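Local coordinates for protein sulfur oxygenase/reductase (PDB 6QPA) that probably catalyses the oxygen-dependent oxidation and disproportionation of elemental sulfur at a mononuclear iron site, as a 24-subunit assembly, at residues His88-His92 against Trp115-Phe119. Numbering follows the deposited sequence.
Sequences HEEMH and WEPYF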
loop_
_atom_site.group_PDB
_atom_site.type_symbol
_atom_site.label_atom_id
_atom_site.label_comp_id
_atom_site.label_asym_id
_atom_site.label_seq_id
_atom_site.Cartn_x
_atom_site.Cartn_y
_atom_site.Cartn_z
ATOM N N HIS A 88 60.872 -22.789 -16.872
ATOM C CA HIS A 88 59.473 -22.484 -17.138
ATOM C C HIS A 88 58.962 -23.261 -18.347
ATOM O O HIS A 88 57.875 -23.851 -18.306
ATOM C CB HIS A 88 59.302 -20.977 -17.333
ATOM C CG HIS A 88 57.896 -20.550 -17.634
ATOM N ND1 HIS A 88 57.532 -19.995 -18.844
ATOM C CD2 HIS A 88 56.767 -20.597 -16.890
ATOM C CE1 HIS A 88 56.242 -19.708 -18.826
ATOM N NE2 HIS A 88 55.756 -20.057 -17.648
ATOM N N GLU A 89 59.738 -23.279 -19.433
ATOM C CA GLU A 89 59.319 -23.995 -20.634
ATOM C C GLU A 89 59.187 -25.485 -20.371
ATOM O O GLU A 89 58.297 -26.147 -20.916
ATOM C CB GLU A 89 60.313 -23.741 -21.769
ATOM C CG GLU A 89 60.335 -22.296 -22.276
ATOM C CD GLU A 89 59.046 -21.900 -22.977
ATOM O OE1 GLU A 89 58.441 -22.758 -23.668
ATOM O OE2 GLU A 89 58.615 -20.737 -22.830
ATOM N N GLU A 90 60.077 -26.035 -19.550
ATOM C CA GLU A 90 60.012 -27.455 -19.259
ATOM C C GLU A 90 58.789 -27.789 -18.416
ATOM O O GLU A 90 58.096 -28.782 -18.676
ATOM C CB GLU A 90 61.291 -27.885 -18.554
ATOM C CG GLU A 90 61.362 -29.352 -18.313
ATOM C CD GLU A 90 62.716 -29.763 -17.788
ATOM O OE1 GLU A 90 63.085 -29.301 -16.684
ATOM O OE2 GLU A 90 63.424 -30.514 -18.501
ATOM N N MET A 91 58.500 -26.966 -17.409
ATOM C CA MET A 91 57.298 -27.176 -16.615
ATOM C C MET A 91 56.059 -27.177 -17.505
ATOM O O MET A 91 55.219 -28.078 -17.407
ATOM C CB MET A 91 57.204 -26.111 -15.521
ATOM C CG MET A 91 56.035 -26.299 -14.537
ATOM S SD MET A 91 54.423 -25.760 -15.195
ATOM C CE MET A 91 54.783 -24.056 -15.694
ATOM N N HIS A 92 55.932 -26.177 -18.392
ATOM C CA HIS A 92 54.798 -26.146 -19.317
ATOM C C HIS A 92 54.746 -27.395 -20.190
ATOM O O HIS A 92 53.665 -27.912 -20.483
ATOM C CB HIS A 92 54.861 -24.914 -20.221
ATOM C CG HIS A 92 54.085 -23.742 -19.713
ATOM N ND1 HIS A 92 52.713 -23.758 -19.596
ATOM C CD2 HIS A 92 54.483 -22.504 -19.338
ATOM C CE1 HIS A 92 52.299 -22.588 -19.141
ATOM N NE2 HIS A 92 53.354 -21.808 -18.976
ATOM N N TRP A 115 48.941 -13.475 -22.780
ATOM C CA TRP A 115 50.208 -13.162 -23.424
ATOM C C TRP A 115 51.243 -13.218 -22.318
ATOM O O TRP A 115 51.079 -12.558 -21.292
ATOM C CB TRP A 115 50.156 -11.790 -24.099
ATOM C CG TRP A 115 51.351 -11.417 -24.915
ATOM C CD1 TRP A 115 52.220 -10.389 -24.670
ATOM C CD2 TRP A 115 51.799 -12.042 -26.139
ATOM N NE1 TRP A 115 53.178 -10.334 -25.664
ATOM C CE2 TRP A 115 52.948 -11.344 -26.568
ATOM C CE3 TRP A 115 51.340 -13.134 -26.905
ATOM C CZ2 TRP A 115 53.638 -11.686 -27.738
ATOM C CZ3 TRP A 115 52.040 -13.490 -28.053
ATOM C CH2 TRP A 115 53.174 -12.760 -28.464
ATOM N N GLU A 116 52.273 -14.049 -22.479
ATOM C CA GLU A 116 53.187 -14.330 -21.373
ATOM C C GLU A 116 54.623 -13.997 -21.762
ATOM O O GLU A 116 55.388 -14.890 -22.166
ATOM C CB GLU A 116 53.086 -15.783 -20.918
ATOM C CG GLU A 116 53.767 -15.997 -19.570
ATOM C CD GLU A 116 53.736 -17.430 -19.117
ATOM O OE1 GLU A 116 53.898 -18.316 -19.971
ATOM O OE2 GLU A 116 53.568 -17.672 -17.909
ATOM N N PRO A 117 55.031 -12.739 -21.630
ATOM C CA PRO A 117 56.426 -12.375 -21.907
ATOM C C PRO A 117 57.333 -12.731 -20.739
ATOM O O PRO A 117 56.906 -12.853 -19.587
ATOM C CB PRO A 117 56.372 -10.848 -22.100
ATOM C CG PRO A 117 54.893 -10.477 -22.090
ATOM C CD PRO A 117 54.217 -11.554 -21.305
ATOM N N TYR A 118 58.608 -12.876 -21.063
ATOM C CA TYR A 118 59.679 -13.102 -20.100
ATOM C C TYR A 118 60.374 -11.784 -19.759
ATOM O O TYR A 118 60.621 -10.952 -20.645
ATOM C CB TYR A 118 60.709 -14.077 -20.663
ATOM C CG TYR A 118 60.294 -15.534 -20.705
ATOM C CD1 TYR A 118 60.267 -16.297 -19.543
ATOM C CD2 TYR A 118 59.990 -16.168 -21.920
ATOM C CE1 TYR A 118 59.923 -17.648 -19.565
ATOM C CE2 TYR A 118 59.643 -17.529 -21.950
ATOM C CZ TYR A 118 59.614 -18.254 -20.764
ATOM O OH TYR A 118 59.287 -19.579 -20.752
ATOM N N PHE A 119 60.692 -11.598 -18.469
ATOM C CA PHE A 119 61.285 -10.359 -17.992
ATOM C C PHE A 119 62.557 -10.625 -17.209
ATOM O O PHE A 119 62.631 -11.539 -16.383
ATOM C CB PHE A 119 60.310 -9.553 -17.117
ATOM C CG PHE A 119 59.165 -9.008 -17.888
ATOM C CD1 PHE A 119 58.066 -9.797 -18.141
ATOM C CD2 PHE A 119 59.215 -7.729 -18.414
ATOM C CE1 PHE A 119 57.014 -9.313 -18.888
ATOM C CE2 PHE A 119 58.176 -7.237 -19.167
ATOM C CZ PHE A 119 57.059 -8.036 -19.398
#
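Start at H88 on helix 85-94: H88 CA lies 9.8 Å from Y118 CA on strand 110-125, and across such a gap the contact is made by side-chain tips. The H88 ring uses both nitrogens. NE2 is an iron ligand, while ND1 donates a nearly straight hydrogen bond to Y118 OH, 2.6 Å from H88 ND1 to Y118 OH, which helps hold the imidazole with NE2 turned to the metal. E116 reaches the same iron through OE2, its extended side chain (chi1 and chi2 both t) spanning the gap; because both bind the iron, H88 NE2 and E116 OE2 sit 3.2 Å apart without a hydrogen bond. One residue on, E89 leaves the helix sideways and curls its carboxylate back to accept a very short hydrogen bond, 2.5 Å from Y118 OH to E89 OE2. A hydrogen-bond chain thus runs from H88 ND1 through Y118 OH to E89 OE2, an oxygen also bonded by S205 OG. A helical turn after H88 comes H92, with H92 N bonded to H88 O at 3.0 Å; the turn brings both imidazoles to one side of the helix, and H92 NE2 becomes the third protein ligand. In 115-119, E116 and Y118, two residues apart, both direct CB toward the helix, whereas W115 packs against W166 and K292 of a neighbouring subunit. H88, H92 and E116 thus form the two-histidine, one-carboxylate facial triad of a mononuclear non-haem iron enzyme, its histidines supplied by an HExxH sequence whose glutamate holds the second-shell tyrosine.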